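Local coordinates for FAD dependent oxidoreductase (Chelativorans sp. BNC1, PDB 6PXS), which acts as an iminodiacetate oxidase that carries FAD as its bound cofactor, at residues 56-60 with 361-365; 316-320 with 346-351. All coordinates share one frame; numbering follows the deposited sequence.

Contact 1 (56-60 with 361-365)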
loop_
_atom_site.group_PDB
_atom_site.type_symbol
_atom_site.label_atom_id
_atom_site.label_comp_id
_atom_site.label_asym_id
_atom_site.label_seq_id
_atom_site.Cartn_x
_atom_site.Cartn_y
_atom_site.Cartn_z
ATOM N N ASP A 56 11.408 37.460 -15.018
ATOM C CA ASP A 56 9.977 37.196 -15.133
ATOM C C ASP A 56 9.543 36.108 -14.159
ATOM O O ASP A 56 8.485 36.216 -13.527
ATOM C CB ASP A 56 9.629 36.797 -16.566
ATOM C CG ASP A 56 9.884 37.911 -17.560
ATOM O OD1 ASP A 56 9.751 39.092 -17.175
ATOM O OD2 ASP A 56 10.217 37.606 -18.724
ATOM N N TRP A 57 10.348 35.055 -14.023
ATOM C CA TRP A 57 9.997 33.973 -13.110
ATOM C C TRP A 57 10.319 34.328 -11.663
ATOM O O TRP A 57 9.529 34.033 -10.759
ATOM C CB TRP A 57 10.725 32.691 -13.514
ATOM C CG TRP A 57 10.750 31.661 -12.427
ATOM C CD1 TRP A 57 9.733 30.828 -12.061
ATOM C CD2 TRP A 57 11.849 31.359 -11.561
ATOM N NE1 TRP A 57 10.132 30.026 -11.019
ATOM C CE2 TRP A 57 11.427 30.333 -10.694
ATOM C CE3 TRP A 57 13.150 31.858 -11.435
ATOM C CZ2 TRP A 57 12.258 29.795 -9.716
ATOM C CZ3 TRP A 57 13.973 31.323 -10.462
ATOM C CH2 TRP A 57 13.524 30.301 -9.617
ATOM N N TYR A 58 11.469 34.961 -11.420
ATOM C CA TYR A 58 11.865 35.250 -10.047
ATOM C C TYR A 58 10.909 36.231 -9.381
ATOM O O TYR A 58 10.687 36.150 -8.167
ATOM C CB TYR A 58 13.292 35.797 -10.010
ATOM C CG TYR A 58 13.799 36.028 -8.606
ATOM C CD1 TYR A 58 14.195 34.963 -7.807
ATOM C CD2 TYR A 58 13.877 37.308 -8.075
ATOM C CE1 TYR A 58 14.656 35.166 -6.520
ATOM C CE2 TYR A 58 14.336 37.521 -6.790
ATOM C CZ TYR A 58 14.723 36.447 -6.017
ATOM O OH TYR A 58 15.182 36.655 -4.735
ATOM N N LEU A 59 10.337 37.160 -10.149
ATOM C CA LEU A 59 9.409 38.129 -9.575
ATOM C C LEU A 59 8.311 37.429 -8.785
ATOM O O LEU A 59 7.998 37.814 -7.653
ATOM C CB LEU A 59 8.809 38.995 -10.684
ATOM C CG LEU A 59 7.732 39.996 -10.261
ATOM C CD1 LEU A 59 8.209 40.851 -9.099
ATOM C CD2 LEU A 59 7.339 40.870 -11.442
ATOM N N LEU A 60 7.721 36.385 -9.366
ATOM C CA LEU A 60 6.668 35.646 -8.680
ATOM C C LEU A 60 7.229 34.691 -7.636
ATOM O O LEU A 60 6.559 34.411 -6.636
ATOM C CB LEU A 60 5.831 34.869 -9.695
ATOM C CG LEU A 60 5.145 35.717 -10.766
ATOM C CD1 LEU A 60 4.480 34.832 -11.805
ATOM C CD2 LEU A 60 4.135 36.655 -10.126
ATOM N N GLU A 361 1.207 40.596 -18.507
ATOM C CA GLU A 361 1.445 40.444 -19.939
ATOM C C GLU A 361 2.601 39.488 -20.202
ATOM O O GLU A 361 2.568 38.708 -21.161
ATOM C CB GLU A 361 1.727 41.805 -20.579
ATOM C CG GLU A 361 0.638 42.850 -20.372
ATOM C CD GLU A 361 0.808 43.629 -19.081
ATOM O OE1 GLU A 361 0.431 43.103 -18.011
ATOM O OE2 GLU A 361 1.330 44.763 -19.136
ATOM N N ARG A 362 3.630 39.528 -19.354
ATOM C CA ARG A 362 4.802 38.679 -19.527
ATOM C C ARG A 362 4.515 37.203 -19.285
ATOM O O ARG A 362 5.399 36.375 -19.530
ATOM C CB ARG A 362 5.917 39.143 -18.588
ATOM C CG ARG A 362 6.748 40.294 -19.129
ATOM C CD ARG A 362 7.770 39.806 -20.141
ATOM N NE ARG A 362 8.598 40.893 -20.651
ATOM C CZ ARG A 362 9.622 41.426 -19.992
ATOM N NH1 ARG A 362 9.948 40.980 -18.786
ATOM N NH2 ARG A 362 10.320 42.412 -20.539
ATOM N N TYR A 363 3.318 36.852 -18.811
ATOM C CA TYR A 363 2.969 35.466 -18.531
ATOM C C TYR A 363 1.752 34.983 -19.306
ATOM O O TYR A 363 1.371 33.817 -19.159
ATOM C CB TYR A 363 2.709 35.274 -17.029
ATOM C CG TYR A 363 3.739 35.916 -16.130
ATOM C CD1 TYR A 363 4.982 35.329 -15.930
ATOM C CD2 TYR A 363 3.464 37.106 -15.471
ATOM C CE1 TYR A 363 5.924 35.916 -15.106
ATOM C CE2 TYR A 363 4.399 37.697 -14.645
ATOM C CZ TYR A 363 5.625 37.099 -14.465
ATOM O OH TYR A 363 6.555 37.691 -13.643
ATOM N N SER A 364 1.134 35.831 -20.121
ATOM C CA SER A 364 -0.108 35.447 -20.773
ATOM C C SER A 364 0.135 34.268 -21.713
ATOM O O SER A 364 1.196 34.182 -22.343
ATOM C CB SER A 364 -0.694 36.622 -21.560
ATOM O OG SER A 364 0.046 36.861 -22.743
ATOM N N PRO A 365 -0.821 33.344 -21.836
ATOM C CA PRO A 365 -0.665 32.260 -22.814
ATOM C C PRO A 365 -0.793 32.765 -24.241
ATOM O O PRO A 365 -1.036 33.955 -24.467
ATOM C CB PRO A 365 -1.799 31.294 -22.451
ATOM C CG PRO A 365 -2.831 32.152 -21.810
ATOM C CD PRO A 365 -2.081 33.229 -21.080
#
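Y363 and R362 reach from the C-terminal loop to the first turn of helix 55-76, and each uses a polar group of D56. The phenol of Y363 donates a hydrogen bond to the backbone carbonyl of D56. OH to D56 O measures 2.4 Å, very short, and at 2.84 Å resolution the exact length is doubtful. The carbonyl oxygen lies at the ring edge, near its plane.

The charged contact is a salt bridge from R362 NH1 to D56 OD1, also modelled very short. The chain of R362 bends at chi2 (-79°), which brings its guanidinium round to the carboxylate. The two flat groups are turned 62° apart, so they do not pair side by side.

The apolar contact is a CH-pi one. L60 CD1 sits over one face of the Y363 ring, 3.9 Å from its centroid, offset toward the rim. A phenylalanine in place of Y363 would probably leave the D56 carbonyl without this donor.

The arrangement joins the start of helix 55-76 to the loop after helix 336-352 in an FAD-dependent oxidoreductase of the DadA family. It lies near the cofactor site without touching it, the L60 side chain being about 11 Å from FAD.

Contact 2 (316-320 with 346-351)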
loop_
_atom_site.group_PDB
_atom_site.type_symbol
_atom_site.label_atom_id
_atom_site.label_comp_id
_atom_site.label_asym_id
_atom_site.label_seq_id
_atom_site.Cartn_x
_atom_site.Cartn_y
_atom_site.Cartn_z
ATOM N N ILE A 316 2.648 30.411 -16.868
ATOM C CA ILE A 316 1.649 30.851 -17.835
ATOM C C ILE A 316 0.411 31.239 -17.041
ATOM O O ILE A 316 -0.251 30.375 -16.452
ATOM C CB ILE A 316 1.325 29.762 -18.866
ATOM C CG1 ILE A 316 2.571 29.415 -19.683
ATOM C CG2 ILE A 316 0.191 30.215 -19.777
ATOM C CD1 ILE A 316 2.367 28.283 -20.673
ATOM N N LEU A 317 0.096 32.533 -17.022
ATOM C CA LEU A 317 -1.042 33.043 -16.270
ATOM C C LEU A 317 -1.719 34.145 -17.067
ATOM O O LEU A 317 -1.045 35.045 -17.577
ATOM C CB LEU A 317 -0.604 33.584 -14.905
ATOM C CG LEU A 317 0.273 32.670 -14.049
ATOM C CD1 LEU A 317 0.800 33.435 -12.850
ATOM C CD2 LEU A 317 -0.496 31.445 -13.596
ATOM N N GLY A 318 -3.040 34.078 -17.167
ATOM C CA GLY A 318 -3.824 35.125 -17.790
ATOM C C GLY A 318 -4.855 34.571 -18.754
ATOM O O GLY A 318 -4.897 33.381 -19.061
ATOM N N ARG A 319 -5.697 35.483 -19.233
ATOM C CA ARG A 319 -6.746 35.120 -20.171
ATOM C C ARG A 319 -6.151 34.692 -21.506
ATOM O O ARG A 319 -5.065 35.125 -21.900
ATOM C CB ARG A 319 -7.705 36.290 -20.381
ATOM C CG ARG A 319 -8.594 36.570 -19.186
ATOM C CD ARG A 319 -9.560 37.709 -19.455
ATOM N NE ARG A 319 -10.536 37.844 -18.379
ATOM C CZ ARG A 319 -11.597 37.058 -18.227
ATOM N NH1 ARG A 319 -11.825 36.069 -19.083
ATOM N NH2 ARG A 319 -12.429 37.256 -17.215
ATOM N N VAL A 320 -6.882 33.834 -22.208
ATOM C CA VAL A 320 -6.435 33.323 -23.500
ATOM C C VAL A 320 -6.798 34.341 -24.574
ATOM O O VAL A 320 -7.973 34.715 -24.694
ATOM C CB VAL A 320 -7.053 31.949 -23.800
ATOM C CG1 VAL A 320 -6.615 31.458 -25.174
ATOM C CG2 VAL A 320 -6.657 30.956 -22.721
ATOM N N LEU A 346 -3.576 35.781 -8.135
ATOM C CA LEU A 346 -3.556 36.520 -9.393
ATOM C C LEU A 346 -4.676 36.058 -10.316
ATOM O O LEU A 346 -5.402 36.879 -10.889
ATOM C CB LEU A 346 -2.197 36.352 -10.071
ATOM C CG LEU A 346 -1.110 37.367 -9.710
ATOM C CD1 LEU A 346 -1.126 37.699 -8.229
ATOM C CD2 LEU A 346 0.254 36.830 -10.118
ATOM N N LEU A 347 -4.829 34.741 -10.476
ATOM C CA LEU A 347 -5.888 34.221 -11.335
ATOM C C LEU A 347 -7.255 34.711 -10.877
ATOM O O LEU A 347 -8.104 35.069 -11.702
ATOM C CB LEU A 347 -5.842 32.694 -11.353
ATOM C CG LEU A 347 -4.586 32.083 -11.981
ATOM C CD1 LEU A 347 -4.572 30.576 -11.793
ATOM C CD2 LEU A 347 -4.493 32.438 -13.458
ATOM N N ALA A 348 -7.487 34.737 -9.563
ATOM C CA ALA A 348 -8.754 35.237 -9.044
ATOM C C ALA A 348 -9.039 36.642 -9.561
ATOM O O ALA A 348 -10.106 36.907 -10.125
ATOM C CB ALA A 348 -8.735 35.221 -7.514
ATOM N N GLY A 349 -8.085 37.557 -9.382
ATOM C CA GLY A 349 -8.286 38.916 -9.854
ATOM C C GLY A 349 -8.536 38.982 -11.349
ATOM O O GLY A 349 -9.368 39.764 -11.815
ATOM N N VAL A 350 -7.825 38.158 -12.119
ATOM C CA VAL A 350 -7.974 38.178 -13.573
ATOM C C VAL A 350 -9.418 37.895 -13.961
ATOM O O VAL A 350 -10.075 38.701 -14.632
ATOM C CB VAL A 350 -7.012 37.168 -14.225
ATOM C CG1 VAL A 350 -7.381 36.944 -15.684
ATOM C CG2 VAL A 350 -5.582 37.652 -14.105
ATOM N N VAL A 351 -9.934 36.737 -13.541
ATOM C CA VAL A 351 -11.263 36.316 -13.972
ATOM C C VAL A 351 -12.332 37.293 -13.496
ATOM O O VAL A 351 -13.368 37.455 -14.153
ATOM C CB VAL A 351 -11.540 34.879 -13.481
ATOM C CG1 VAL A 351 -11.466 34.800 -11.966
ATOM C CG2 VAL A 351 -12.891 34.397 -13.976
#
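L317 points at helix 336-352 and supplies much of the apolar part of this contact. Its CD2 meets L347 CD2 at 4.1 Å, and the two side chains cross at about a right angle. Its other methyl, CD1, lies 4.4 Å from L346 CD2, a looser approach. In L317, CG lies anti to the carbonyl carbon (chi1 -50°), and its two methyls reach L346 and L347.

G318 brings the backbones close, with its CA 6.7 Å from the CA of V350. Its phi of 134° suits glycine, because a CB at these backbone angles would press against the carbonyl oxygen of L317.

R319 adds a mixed contact. The aliphatic part of its extended chain slides past V350, and CG meets V350 CG1 at 3.7 Å. Its guanidinium goes on toward the last turn of the helix, where NH2 is 3.2 Å from V351 O, near the guanidinium plane. The charge itself is paired with E198 through a salt bridge from NH1.

The strand 316-317 is the outermost of the six-stranded mixed sheet on this side, antiparallel to 326-330. Helix 336-352 follows 326-330 in the chain and packs against this end of the sheet. L347 also touches T327 of that strand and L11 of helix 10-20. V351 rests on L19 of the same helix and on I200 of strand 198-201.

The centres of the two contacts are 11 Å apart, on the same side of the chain's centre. Along the chain the order is 56-60, 316-320, 346-351, 361-365, so contact 2 falls between the halves of contact 1. They meet at strand 316-317. Y363 O and L317 N lie 2.8 Å apart, a probable hydrogen bond, and P365 packs on I316, G318 and R319. L60 of contact 1 also touches L317. After helix 336-352 the chain meets helix 55-76 at R362 and Y363, then passes on to P365 against 316-319. Together the contacts join helix 55-76, the sheet edge and helix 336-352 close to the FAD-binding region.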